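Local coordinates for protein ectonucleoside triphosphate diphosphohydrolase 4 (Homo sapiens, PDB 6WG5) that belongs to the GDA1/CD39 nucleoside phosphatase family, whose fold places it in the actin-like superfamily, at residues A[133-138]-A[145-150]; A[176-181]-A[484-489]; A[343-348]-A[412-417]; A[392-397]-A[436-441]. All blocks are in the same frame, centred on the assembly; numbering follows the deposited sequence.

In the fold
The four contacts fall into two groups. Interactions 1 and 2 lie close together, about 21 Å between centres and about 7 Å at their nearest atoms, without touching. Interactions 3 and 4 adjoin, with centres about 13 Å apart; Tyr-413 OH is probably hydrogen-bonded to Leu-439 O at 2.6 Å, and its ring packs on Val-394 and its CB on Leu-395. Interactions 1 and 3 sit on opposite sides of the chain's centre, about 46 Å between centres. Interaction 2 joins segments some 300 residues apart, and the intervening chain includes interactions 3 and 4, whose segments alternate in sequence. The chain therefore leaves the first group, builds the second, and returns.

Interaction 1 of 4, residues A[133-138]-A[145-150]; sequences AGMRIL and AILEDL
Met-135 and Ile-146 reach toward each other and meet tip to tip, joining the short helix 133-136 to the much longer helix 140-157 that follows it after a brief turn. The closely packed part of the contact is this pair, both of them buried, with Ile-92 against the methionine and Val-102 of helix 102-105 against the isoleucine. The closest approach is at the sulfur end of the methionine, where SD comes to 3.4 Å from CD1 of Ile-146. The methionine chain bends at chi2 (-87°) and again at chi3 (-69°), which brings its methyl over the isoleucine as well; CE is 3.9 Å from CB of Ile-146 and nearly as close to CG2.

Away from this centre the fit slackens. Leu-138 crosses Ile-146 at about a right angle and meets it only through the two CD1 methyls, 4.2 Å apart, while CD2 of Leu-147 stands 4.4 Å from Met-135 CE. On the solvent side, Ile-137 and Glu-148 are exposed and take no part; Arg-136 is held elsewhere, by a salt bridge to Glu-175. Between residues 133-138 and 145-150 only carbon and sulfur meet, so dispersion and exclusion of water join them, and the nearby polar tie is the hydrogen bond from Gln-143 NE2 to Leu-138 O.

Interaction 2 of 4, residues A[176-181]-A[484-489]; sequences GVYAWI and ILYRTR
Tyr-178 and Ile-181, one helical turn apart, are the residues of 176-181 that touch 484-489, meeting chiefly Tyr-486 and Leu-485 where helix 172-186 packs on helix 479-487 within the actin-like fold. The second helix, from near the end of the chain, also rests on Tyr-128 of strand 127-131 through Ile-484 and Arg-487.

Tyr-178 comes first. The two tyrosine side chains cross at about a right angle, and CE1 of Tyr-178 approaches the CB of Tyr-486 at 4.2 Å, so the phenol meets the root of the other tyrosine and the two rings do not lie flat on each other. Its hydroxyl end passes the aliphatic part of Arg-487, with OH 4.4 Å from CD. Tyr-178 and Ala-179 also touch Trp-479, earlier in the second helix. Trp-180 packs on Phe-258 of strand 255-259. Ile-181 closes the contact: its CG2, anti to the backbone N (CG1 at chi1 -67°), meets CD2 of Leu-485 at 3.7 Å. Phe-258 touches this isoleucine too.

Where helix 479-487 ends, Arg-489 folds back over one face of the Tyr-486 ring, and its NH2 donates to the backbone O of Tyr-486 at 3.1 Å, almost straight at 173° and in the guanidinium plane.

Interaction 3 of 4, residues A[343-348]-A[412-417]; sequences GDFDLC and DYCATK
Cys-414 and Ala-415, at the end of helix 403-414, meet Gly-343, which lies just ahead of helix 345-352. Cys-414 carries most of the contact. Its carbonyl O receives a CA-H...O contact from Gly-343 CA at 3.3 Å, and its CB lies 4.0 Å from Gly-343 O. The backbones draw this near, with CA atoms 4.5 Å apart, at a glycine of positive phi that has no side chain to intervene. With SG beside its own backbone N (chi1 -65°), the cysteine sends its sulfur to the edge of the Phe-345 ring, near the ring plane and 4.3 Å from Phe-345 CB.

Ala-415 adds a looser touch, its CB 4.2 Å from Gly-343 O. Thr-416 then turns back, OG1 bonded to Asp-412 O at 2.7 Å. The contact itself offers a CA-H...O contact and van der Waals touching; a salt bridge from Asp-346 to Lys-411 adds a polar tie between the two helices, while the Cys-414 to Cys-443 disulfide anchors the end of helix 403-414 to helix 436-456.

Interaction 4 of 4, residues A[392-397]-A[436-441]; sequences EDVLRM and LHRLKY
Arg-438 leaves its helix with CG anti to the backbone N (chi1 164°) and then bends at chi2 and chi3, a course that lays the aliphatic half of the side chain across Asp-393. The CG of Arg-438 sits 4.0 Å from Asp-393 CB, with CD about as near, and on the Val-394 side the same CG is met by CG1 at 3.9 Å. The loop 392-397 thus touches the start of helix 436-456 through methylenes and a methyl, in a buried place where Tyr-413 and Tyr-430 also pack on the valine.

The polar ends are close but do not pair. Carboxylate and guanidinium planes stand 85° apart, and Asp-393 OD2, 4.1 Å from Arg-438 NE, lies well out of the guanidinium plane, so no N-H points at it. A water tentatively bridges the two, donating to OD2 and accepting only weakly from NE at 3.5 Å. The stronger partners lie outside: OD2 is hydrogen-bonded to His-433 ND1, while the arginine makes a salt bridge through NH2 to Glu-386 and a hydrogen bond through NH1 to Gln-442. The opposite charges probably attract at a distance, with at most a weak water link, and the apolar stem of the arginine supplies the direct touch.

Interaction 1 of 4, residues A[133-138]-A[145-150]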
loop_
_atom_site.group_PDB
_atom_site.type_symbol
_atom_site.label_atom_id
_atom_site.label_comp_id
_atom_site.label_asym_id
_atom_site.label_seq_id
_atom_site.Cartn_x
_atom_site.Cartn_y
_atom_site.Cartn_z
ATOM N N ALA A 133 -12.291 0.404 -2.638
ATOM C CA ALA A 133 -12.865 -0.884 -3.012
ATOM C C ALA A 133 -14.372 -0.934 -2.782
ATOM O O ALA A 133 -15.083 -1.638 -3.508
ATOM C CB ALA A 133 -12.180 -2.006 -2.234
ATOM N N GLY A 134 -14.875 -0.209 -1.782
ATOM C CA GLY A 134 -16.299 -0.260 -1.495
ATOM C C GLY A 134 -17.150 0.160 -2.678
ATOM O O GLY A 134 -18.190 -0.443 -2.953
ATOM N N MET A 135 -16.721 1.199 -3.394
ATOM C CA MET A 135 -17.471 1.718 -4.529
ATOM C C MET A 135 -17.091 1.061 -5.848
ATOM O O MET A 135 -17.853 1.163 -6.816
ATOM C CB MET A 135 -17.258 3.230 -4.647
ATOM C CG MET A 135 -17.910 4.035 -3.536
ATOM S SD MET A 135 -19.627 4.450 -3.894
ATOM C CE MET A 135 -19.421 5.629 -5.232
ATOM N N ARG A 136 -15.938 0.393 -5.908
ATOM C CA ARG A 136 -15.486 -0.203 -7.161
ATOM C C ARG A 136 -16.395 -1.346 -7.593
ATOM O O ARG A 136 -16.632 -1.537 -8.793
ATOM C CB ARG A 136 -14.048 -0.695 -7.011
ATOM C CG ARG A 136 -13.050 -0.015 -7.929
ATOM C CD ARG A 136 -11.637 -0.447 -7.582
ATOM N NE ARG A 136 -10.939 0.551 -6.774
ATOM C CZ ARG A 136 -10.012 0.272 -5.862
ATOM N NH1 ARG A 136 -9.667 -0.985 -5.609
ATOM N NH2 ARG A 136 -9.434 1.257 -5.188
ATOM N N ILE A 137 -16.913 -2.121 -6.634
ATOM C CA ILE A 137 -17.728 -3.288 -6.960
ATOM C C ILE A 137 -19.213 -2.964 -7.056
ATOM O O ILE A 137 -20.016 -3.870 -7.312
ATOM C CB ILE A 137 -17.522 -4.430 -5.939
ATOM C CG1 ILE A 137 -17.610 -3.906 -4.502
ATOM C CG2 ILE A 137 -16.187 -5.125 -6.194
ATOM C CD1 ILE A 137 -17.602 -4.997 -3.447
ATOM N N LEU A 138 -19.606 -1.708 -6.861
ATOM C CA LEU A 138 -20.986 -1.329 -7.109
ATOM C C LEU A 138 -21.243 -1.231 -8.608
ATOM O O LEU A 138 -20.315 -1.023 -9.394
ATOM C CB LEU A 138 -21.306 0.009 -6.449
ATOM C CG LEU A 138 -21.384 0.099 -4.922
ATOM C CD1 LEU A 138 -22.076 1.398 -4.523
ATOM C CD2 LEU A 138 -22.102 -1.097 -4.311
ATOM N N ALA A 145 -24.458 7.837 -9.184
ATOM C CA ALA A 145 -25.507 8.430 -8.362
ATOM C C ALA A 145 -24.932 9.044 -7.093
ATOM O O ALA A 145 -25.330 10.142 -6.688
ATOM C CB ALA A 145 -26.557 7.375 -8.015
ATOM N N ILE A 146 -23.988 8.350 -6.454
ATOM C CA ILE A 146 -23.424 8.831 -5.197
ATOM C C ILE A 146 -22.575 10.075 -5.434
ATOM O O ILE A 146 -22.708 11.080 -4.724
ATOM C CB ILE A 146 -22.618 7.709 -4.518
ATOM C CG1 ILE A 146 -23.574 6.630 -3.997
ATOM C CG2 ILE A 146 -21.751 8.262 -3.385
ATOM C CD1 ILE A 146 -22.891 5.361 -3.537
ATOM N N LEU A 147 -21.682 10.025 -6.425
ATOM C CA LEU A 147 -20.834 11.178 -6.714
ATOM C C LEU A 147 -21.673 12.421 -6.973
ATOM O O LEU A 147 -21.338 13.516 -6.505
ATOM C CB LEU A 147 -19.940 10.893 -7.922
ATOM C CG LEU A 147 -19.140 9.590 -7.942
ATOM C CD1 LEU A 147 -18.460 9.426 -9.292
ATOM C CD2 LEU A 147 -18.120 9.549 -6.817
ATOM N N GLU A 148 -22.770 12.270 -7.719
ATOM C CA GLU A 148 -23.576 13.427 -8.096
ATOM C C GLU A 148 -24.265 14.046 -6.886
ATOM O O GLU A 148 -24.384 15.273 -6.797
ATOM C CB GLU A 148 -24.598 13.023 -9.157
ATOM C CG GLU A 148 -24.191 13.422 -10.568
ATOM C CD GLU A 148 -24.979 12.691 -11.638
ATOM O OE1 GLU A 148 -25.461 11.571 -11.365
ATOM O OE2 GLU A 148 -25.120 13.239 -12.751
ATOM N N ASP A 149 -24.725 13.222 -5.942
ATOM C CA ASP A 149 -25.330 13.773 -4.734
ATOM C C ASP A 149 -24.308 14.571 -3.934
ATOM O O ASP A 149 -24.633 15.620 -3.367
ATOM C CB ASP A 149 -25.926 12.654 -3.880
ATOM C CG ASP A 149 -26.797 13.185 -2.754
ATOM O OD1 ASP A 149 -27.350 14.295 -2.901
ATOM O OD2 ASP A 149 -26.930 12.494 -1.723
ATOM N N LEU A 150 -23.064 14.088 -3.878
ATOM C CA LEU A 150 -22.000 14.852 -3.235
ATOM C C LEU A 150 -21.698 16.131 -4.005
ATOM O O LEU A 150 -21.501 17.194 -3.405
ATOM C CB LEU A 150 -20.739 13.995 -3.120
ATOM C CG LEU A 150 -20.796 12.809 -2.157
ATOM C CD1 LEU A 150 -19.634 11.864 -2.413
ATOM C CD2 LEU A 150 -20.781 13.288 -0.717
#

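Interaction 2 of 4, residues A[176-181]-A[484-489]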
loop_
_atom_site.group_PDB
_atom_site.type_symbol
_atom_site.label_atom_id
_atom_site.label_comp_id
_atom_site.label_asym_id
_atom_site.label_seq_id
_atom_site.Cartn_x
_atom_site.Cartn_y
_atom_site.Cartn_z
ATOM N N GLY A 176 -2.298 2.401 -5.574
ATOM C CA GLY A 176 -0.910 1.994 -5.437
ATOM C C GLY A 176 0.061 3.112 -5.767
ATOM O O GLY A 176 1.061 3.302 -5.071
ATOM N N VAL A 177 -0.219 3.868 -6.832
ATOM C CA VAL A 177 0.638 4.998 -7.185
ATOM C C VAL A 177 0.649 6.020 -6.056
ATOM O O VAL A 177 1.712 6.470 -5.613
ATOM C CB VAL A 177 0.179 5.632 -8.512
ATOM C CG1 VAL A 177 1.023 6.864 -8.840
ATOM C CG2 VAL A 177 0.267 4.621 -9.641
ATOM N N TYR A 178 -0.536 6.403 -5.574
ATOM C CA TYR A 178 -0.611 7.386 -4.497
ATOM C C TYR A 178 0.162 6.920 -3.269
ATOM O O TYR A 178 0.865 7.713 -2.632
ATOM C CB TYR A 178 -2.073 7.658 -4.134
ATOM C CG TYR A 178 -2.862 8.419 -5.182
ATOM C CD1 TYR A 178 -2.243 9.323 -6.037
ATOM C CD2 TYR A 178 -4.234 8.240 -5.306
ATOM C CE1 TYR A 178 -2.965 10.020 -6.986
ATOM C CE2 TYR A 178 -4.963 8.933 -6.252
ATOM C CZ TYR A 178 -4.324 9.822 -7.089
ATOM O OH TYR A 178 -5.047 10.514 -8.033
ATOM N N ALA A 179 0.044 5.640 -2.915
ATOM C CA ALA A 179 0.797 5.128 -1.775
ATOM C C ALA A 179 2.294 5.162 -2.052
ATOM O O ALA A 179 3.092 5.463 -1.157
ATOM C CB ALA A 179 0.342 3.709 -1.438
ATOM N N TRP A 180 2.694 4.858 -3.288
ATOM C CA TRP A 180 4.107 4.911 -3.641
ATOM C C TRP A 180 4.637 6.338 -3.557
ATOM O O TRP A 180 5.761 6.563 -3.092
ATOM C CB TRP A 180 4.311 4.333 -5.041
ATOM C CG TRP A 180 5.731 4.348 -5.503
ATOM C CD1 TRP A 180 6.662 3.367 -5.327
ATOM C CD2 TRP A 180 6.385 5.397 -6.228
ATOM N NE1 TRP A 180 7.857 3.741 -5.896
ATOM C CE2 TRP A 180 7.712 4.984 -6.455
ATOM C CE3 TRP A 180 5.975 6.646 -6.707
ATOM C CZ2 TRP A 180 8.632 5.773 -7.138
ATOM C CZ3 TRP A 180 6.891 7.430 -7.384
ATOM C CH2 TRP A 180 8.204 6.991 -7.593
ATOM N N ILE A 181 3.838 7.315 -3.997
ATOM C CA ILE A 181 4.233 8.716 -3.875
ATOM C C ILE A 181 4.346 9.105 -2.408
ATOM O O ILE A 181 5.270 9.825 -2.007
ATOM C CB ILE A 181 3.233 9.620 -4.622
ATOM C CG1 ILE A 181 3.317 9.380 -6.131
ATOM C CG2 ILE A 181 3.493 11.097 -4.309
ATOM C CD1 ILE A 181 2.209 10.053 -6.921
ATOM N N ILE A 484 -3.046 14.133 -2.412
ATOM C CA ILE A 484 -3.016 15.590 -2.305
ATOM C C ILE A 484 -1.780 16.143 -3.000
ATOM O O ILE A 484 -1.831 17.191 -3.654
ATOM C CB ILE A 484 -3.077 16.023 -0.827
ATOM C CG1 ILE A 484 -3.267 17.536 -0.710
ATOM C CG2 ILE A 484 -1.820 15.602 -0.077
ATOM C CD1 ILE A 484 -4.699 17.978 -0.843
ATOM N N LEU A 485 -0.650 15.445 -2.875
ATOM C CA LEU A 485 0.584 15.926 -3.486
ATOM C C LEU A 485 0.471 15.945 -5.004
ATOM O O LEU A 485 0.974 16.863 -5.662
ATOM C CB LEU A 485 1.756 15.051 -3.040
ATOM C CG LEU A 485 3.166 15.544 -3.369
ATOM C CD1 LEU A 485 3.458 16.868 -2.679
ATOM C CD2 LEU A 485 4.191 14.494 -2.966
ATOM N N TYR A 486 -0.198 14.943 -5.579
ATOM C CA TYR A 486 -0.353 14.890 -7.028
ATOM C C TYR A 486 -1.408 15.875 -7.517
ATOM O O TYR A 486 -1.220 16.523 -8.551
ATOM C CB TYR A 486 -0.708 13.470 -7.468
ATOM C CG TYR A 486 -0.745 13.300 -8.970
ATOM C CD1 TYR A 486 -1.951 13.209 -9.651
ATOM C CD2 TYR A 486 0.428 13.246 -9.709
ATOM C CE1 TYR A 486 -1.987 13.061 -11.024
ATOM C CE2 TYR A 486 0.402 13.099 -11.082
ATOM C CZ TYR A 486 -0.807 13.007 -11.734
ATOM O OH TYR A 486 -0.836 12.859 -13.104
ATOM N N ARG A 487 -2.521 16.009 -6.789
ATOM C CA ARG A 487 -3.595 16.886 -7.249
ATOM C C ARG A 487 -3.204 18.359 -7.168
ATOM O O ARG A 487 -3.686 19.167 -7.968
ATOM C CB ARG A 487 -4.870 16.632 -6.444
ATOM C CG ARG A 487 -5.469 15.228 -6.604
ATOM C CD ARG A 487 -5.752 14.875 -8.062
ATOM N NE ARG A 487 -6.587 15.873 -8.730
ATOM C CZ ARG A 487 -7.916 15.832 -8.793
ATOM N NH1 ARG A 487 -8.594 14.838 -8.230
ATOM N NH2 ARG A 487 -8.575 16.794 -9.426
ATOM N N THR A 488 -2.335 18.728 -6.225
ATOM C CA THR A 488 -1.933 20.116 -6.032
ATOM C C THR A 488 -0.610 20.444 -6.719
ATOM O O THR A 488 -0.014 21.488 -6.435
ATOM C CB THR A 488 -1.827 20.440 -4.539
ATOM O OG1 THR A 488 -0.835 19.604 -3.929
ATOM C CG2 THR A 488 -3.159 20.231 -3.842
ATOM N N ARG A 489 -0.146 19.585 -7.628
ATOM C CA ARG A 489 1.206 19.719 -8.161
ATOM C C ARG A 489 1.400 20.978 -8.999
ATOM O O ARG A 489 2.547 21.368 -9.243
ATOM C CB ARG A 489 1.558 18.486 -8.992
ATOM C CG ARG A 489 0.763 18.341 -10.280
ATOM C CD ARG A 489 0.844 16.914 -10.795
ATOM N NE ARG A 489 0.375 16.764 -12.169
ATOM C CZ ARG A 489 -0.890 16.542 -12.519
ATOM N NH1 ARG A 489 -1.203 16.408 -13.801
ATOM N NH2 ARG A 489 -1.843 16.458 -11.600
#

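Interaction 3 of 4, residues A[343-348]-A[412-417]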
loop_
_atom_site.group_PDB
_atom_site.type_symbol
_atom_site.label_atom_id
_atom_site.label_comp_id
_atom_site.label_asym_id
_atom_site.label_seq_id
_atom_site.Cartn_x
_atom_site.Cartn_y
_atom_site.Cartn_z
ATOM N N GLY A 343 4.814 -29.082 11.667
ATOM C CA GLY A 343 5.791 -28.017 11.801
ATOM C C GLY A 343 7.044 -28.183 10.963
ATOM O O GLY A 343 8.158 -28.155 11.496
ATOM N N ASP A 344 6.880 -28.342 9.651
ATOM C CA ASP A 344 7.998 -28.511 8.724
ATOM C C ASP A 344 8.000 -27.312 7.778
ATOM O O ASP A 344 7.310 -27.309 6.755
ATOM C CB ASP A 344 7.888 -29.833 7.971
ATOM C CG ASP A 344 9.182 -30.216 7.277
ATOM O OD1 ASP A 344 9.980 -29.309 6.955
ATOM O OD2 ASP A 344 9.404 -31.426 7.059
ATOM N N PHE A 345 8.791 -26.296 8.126
ATOM C CA PHE A 345 8.795 -25.046 7.372
ATOM C C PHE A 345 9.194 -25.275 5.919
ATOM O O PHE A 345 8.529 -24.788 4.997
ATOM C CB PHE A 345 9.737 -24.049 8.048
ATOM C CG PHE A 345 9.920 -22.765 7.291
ATOM C CD1 PHE A 345 9.011 -21.730 7.426
ATOM C CD2 PHE A 345 11.015 -22.587 6.462
ATOM C CE1 PHE A 345 9.182 -20.546 6.737
ATOM C CE2 PHE A 345 11.192 -21.407 5.769
ATOM C CZ PHE A 345 10.273 -20.383 5.908
ATOM N N ASP A 346 10.278 -26.019 5.690
ATOM C CA ASP A 346 10.736 -26.253 4.323
ATOM C C ASP A 346 9.724 -27.070 3.529
ATOM O O ASP A 346 9.537 -26.838 2.329
ATOM C CB ASP A 346 12.096 -26.953 4.337
ATOM C CG ASP A 346 13.223 -26.030 4.758
ATOM O OD1 ASP A 346 13.159 -24.820 4.442
ATOM O OD2 ASP A 346 14.176 -26.514 5.402
ATOM N N LEU A 347 9.064 -28.033 4.174
ATOM C CA LEU A 347 8.059 -28.824 3.474
ATOM C C LEU A 347 6.796 -28.011 3.218
ATOM O O LEU A 347 6.098 -28.243 2.226
ATOM C CB LEU A 347 7.738 -30.086 4.274
ATOM C CG LEU A 347 6.725 -31.059 3.667
ATOM C CD1 LEU A 347 7.160 -31.516 2.284
ATOM C CD2 LEU A 347 6.532 -32.255 4.586
ATOM N N CYS A 348 6.491 -27.054 4.097
ATOM C CA CYS A 348 5.369 -26.156 3.853
ATOM C C CYS A 348 5.600 -25.318 2.602
ATOM O O CYS A 348 4.684 -25.124 1.795
ATOM C CB CYS A 348 5.149 -25.250 5.065
ATOM S SG CYS A 348 3.784 -24.093 4.868
ATOM N N ASP A 412 12.675 -22.775 13.318
ATOM C CA ASP A 412 12.686 -23.136 14.731
ATOM C C ASP A 412 11.323 -22.905 15.373
ATOM O O ASP A 412 10.883 -23.702 16.210
ATOM C CB ASP A 412 13.772 -22.345 15.462
ATOM C CG ASP A 412 15.174 -22.783 15.075
ATOM O OD1 ASP A 412 15.332 -23.933 14.610
ATOM O OD2 ASP A 412 16.119 -21.982 15.240
ATOM N N TYR A 413 10.639 -21.822 14.999
ATOM C CA TYR A 413 9.307 -21.572 15.540
ATOM C C TYR A 413 8.350 -22.702 15.174
ATOM O O TYR A 413 7.603 -23.199 16.025
ATOM C CB TYR A 413 8.778 -20.228 15.032
ATOM C CG TYR A 413 7.367 -19.918 15.489
ATOM C CD1 TYR A 413 7.134 -19.250 16.684
ATOM C CD2 TYR A 413 6.268 -20.299 14.726
ATOM C CE1 TYR A 413 5.847 -18.968 17.106
ATOM C CE2 TYR A 413 4.977 -20.024 15.143
ATOM C CZ TYR A 413 4.774 -19.359 16.335
ATOM O OH TYR A 413 3.493 -19.081 16.758
ATOM N N CYS A 414 8.369 -23.130 13.909
ATOM C CA CYS A 414 7.430 -24.150 13.453
ATOM C C CYS A 414 7.690 -25.493 14.121
ATOM O O CYS A 414 6.746 -26.230 14.426
ATOM C CB CYS A 414 7.505 -24.278 11.932
ATOM S SG CYS A 414 6.962 -22.767 11.139
ATOM N N ALA A 415 8.955 -25.827 14.356
ATOM C CA ALA A 415 9.303 -27.100 14.969
ATOM C C ALA A 415 9.066 -27.122 16.475
ATOM O O ALA A 415 9.332 -28.148 17.109
ATOM C CB ALA A 415 10.768 -27.433 14.675
ATOM N N THR A 416 8.574 -26.031 17.059
ATOM C CA THR A 416 8.315 -25.965 18.490
ATOM C C THR A 416 6.918 -26.496 18.781
ATOM O O THR A 416 5.953 -26.115 18.112
ATOM C CB THR A 416 8.450 -24.525 18.995
ATOM O OG1 THR A 416 9.758 -24.030 18.688
ATOM C CG2 THR A 416 8.227 -24.452 20.504
ATOM N N LYS A 417 6.815 -27.373 19.781
ATOM C CA LYS A 417 5.524 -27.939 20.152
ATOM C C LYS A 417 4.505 -26.837 20.399
ATOM O O LYS A 417 4.819 -25.795 20.980
ATOM C CB LYS A 417 5.654 -28.798 21.410
ATOM C CG LYS A 417 6.496 -30.045 21.251
ATOM C CD LYS A 417 6.505 -30.830 22.552
ATOM C CE LYS A 417 7.794 -31.609 22.743
ATOM N NZ LYS A 417 8.063 -31.853 24.189
#

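Interaction 4 of 4, residues A[392-397]-A[436-441]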
loop_
_atom_site.group_PDB
_atom_site.type_symbol
_atom_site.label_atom_id
_atom_site.label_comp_id
_atom_site.label_asym_id
_atom_site.label_seq_id
_atom_site.Cartn_x
_atom_site.Cartn_y
_atom_site.Cartn_z
ATOM N N GLU A 392 8.291 -9.867 12.828
ATOM C CA GLU A 392 8.393 -9.218 14.129
ATOM C C GLU A 392 7.503 -9.823 15.204
ATOM O O GLU A 392 7.955 -9.992 16.337
ATOM C CB GLU A 392 8.055 -7.728 13.997
ATOM C CG GLU A 392 8.111 -6.961 15.310
ATOM C CD GLU A 392 9.462 -7.070 15.988
ATOM O OE1 GLU A 392 10.467 -7.288 15.275
ATOM O OE2 GLU A 392 9.517 -6.943 17.231
ATOM N N ASP A 393 6.250 -10.157 14.889
ATOM C CA ASP A 393 5.268 -10.407 15.941
ATOM C C ASP A 393 5.682 -11.554 16.856
ATOM O O ASP A 393 5.502 -11.469 18.077
ATOM C CB ASP A 393 3.894 -10.669 15.326
ATOM C CG ASP A 393 3.130 -9.385 15.045
ATOM O OD1 ASP A 393 3.760 -8.305 15.025
ATOM O OD2 ASP A 393 1.898 -9.452 14.847
ATOM N N VAL A 394 6.240 -12.635 16.301
ATOM C CA VAL A 394 6.727 -13.749 17.103
ATOM C C VAL A 394 8.215 -14.002 16.890
ATOM O O VAL A 394 8.932 -14.333 17.842
ATOM C CB VAL A 394 5.916 -15.037 16.842
ATOM C CG1 VAL A 394 4.447 -14.803 17.132
ATOM C CG2 VAL A 394 6.111 -15.537 15.428
ATOM N N LEU A 395 8.707 -13.854 15.660
ATOM C CA LEU A 395 10.133 -14.040 15.415
ATOM C C LEU A 395 10.964 -12.861 15.906
ATOM O O LEU A 395 12.164 -13.025 16.152
ATOM C CB LEU A 395 10.386 -14.275 13.924
ATOM C CG LEU A 395 9.575 -15.413 13.297
ATOM C CD1 LEU A 395 9.958 -15.611 11.833
ATOM C CD2 LEU A 395 9.746 -16.714 14.080
ATOM N N ARG A 396 10.360 -11.681 16.050
ATOM C CA ARG A 396 11.004 -10.546 16.710
ATOM C C ARG A 396 12.235 -10.068 15.944
ATOM O O ARG A 396 13.259 -9.718 16.536
ATOM C CB ARG A 396 11.371 -10.898 18.152
ATOM C CG ARG A 396 10.174 -11.194 19.034
ATOM C CD ARG A 396 9.397 -9.928 19.353
ATOM N NE ARG A 396 9.122 -9.811 20.782
ATOM C CZ ARG A 396 8.708 -8.699 21.379
ATOM N NH1 ARG A 396 8.522 -7.590 20.674
ATOM N NH2 ARG A 396 8.487 -8.694 22.687
ATOM N N MET A 397 12.137 -10.040 14.619
ATOM C CA MET A 397 13.223 -9.544 13.782
ATOM C C MET A 397 12.679 -8.670 12.662
ATOM O O MET A 397 13.118 -8.758 11.511
ATOM C CB MET A 397 14.055 -10.693 13.220
ATOM C CG MET A 397 13.246 -11.857 12.696
ATOM S SD MET A 397 14.296 -13.052 11.856
ATOM C CE MET A 397 15.402 -13.540 13.181
ATOM N N LEU A 436 -3.741 -15.163 19.193
ATOM C CA LEU A 436 -3.677 -16.604 18.977
ATOM C C LEU A 436 -3.737 -16.957 17.497
ATOM O O LEU A 436 -3.146 -17.958 17.077
ATOM C CB LEU A 436 -4.803 -17.298 19.740
ATOM C CG LEU A 436 -4.552 -17.448 21.243
ATOM C CD1 LEU A 436 -5.824 -17.862 21.961
ATOM C CD2 LEU A 436 -3.428 -18.446 21.521
ATOM N N HIS A 437 -4.440 -16.158 16.693
ATOM C CA HIS A 437 -4.433 -16.374 15.250
ATOM C C HIS A 437 -3.022 -16.231 14.689
ATOM O O HIS A 437 -2.592 -17.035 13.855
ATOM C CB HIS A 437 -5.387 -15.389 14.575
ATOM C CG HIS A 437 -5.624 -15.668 13.124
ATOM N ND1 HIS A 437 -4.716 -15.335 12.142
ATOM C CD2 HIS A 437 -6.674 -16.240 12.486
ATOM C CE1 HIS A 437 -5.191 -15.696 10.964
ATOM N NE2 HIS A 437 -6.378 -16.248 11.145
ATOM N N ARG A 438 -2.287 -15.212 15.138
ATOM C CA ARG A 438 -0.895 -15.065 14.731
ATOM C C ARG A 438 -0.070 -16.271 15.160
ATOM O O ARG A 438 0.746 -16.786 14.386
ATOM C CB ARG A 438 -0.316 -13.777 15.321
ATOM C CG ARG A 438 1.206 -13.683 15.308
ATOM C CD ARG A 438 1.780 -13.836 13.911
ATOM N NE ARG A 438 1.130 -12.955 12.945
ATOM C CZ ARG A 438 1.376 -12.964 11.639
ATOM N NH1 ARG A 438 2.266 -13.810 11.127
ATOM N NH2 ARG A 438 0.729 -12.127 10.838
ATOM N N LEU A 439 -0.272 -16.738 16.394
ATOM C CA LEU A 439 0.501 -17.867 16.897
ATOM C C LEU A 439 0.245 -19.123 16.071
ATOM O O LEU A 439 1.159 -19.926 15.840
ATOM C CB LEU A 439 0.154 -18.112 18.366
ATOM C CG LEU A 439 1.146 -18.957 19.164
ATOM C CD1 LEU A 439 2.383 -18.140 19.527
ATOM C CD2 LEU A 439 0.484 -19.516 20.412
ATOM N N LYS A 440 -0.992 -19.306 15.610
ATOM C CA LYS A 440 -1.369 -20.529 14.913
ATOM C C LYS A 440 -0.935 -20.515 13.453
ATOM O O LYS A 440 -0.477 -21.538 12.932
ATOM C CB LYS A 440 -2.880 -20.725 15.019
ATOM C CG LYS A 440 -3.449 -21.852 14.179
ATOM C CD LYS A 440 -4.886 -22.130 14.597
ATOM C CE LYS A 440 -5.573 -23.138 13.694
ATOM N NZ LYS A 440 -7.030 -23.216 14.005
ATOM N N TYR A 441 -1.066 -19.375 12.776
ATOM C CA TYR A 441 -0.843 -19.296 11.337
ATOM C C TYR A 441 0.475 -18.623 10.974
ATOM O O TYR A 441 0.718 -18.362 9.790
ATOM C CB TYR A 441 -2.014 -18.568 10.672
ATOM C CG TYR A 441 -3.318 -19.318 10.815
ATOM C CD1 TYR A 441 -3.543 -20.491 10.108
ATOM C CD2 TYR A 441 -4.318 -18.862 11.663
ATOM C CE1 TYR A 441 -4.725 -21.188 10.237
ATOM C CE2 TYR A 441 -5.511 -19.555 11.798
ATOM C CZ TYR A 441 -5.707 -20.718 11.082
ATOM O OH TYR A 441 -6.887 -21.420 11.206
HETATM O O HOH W 1 -0.435 -10.392 14.663
#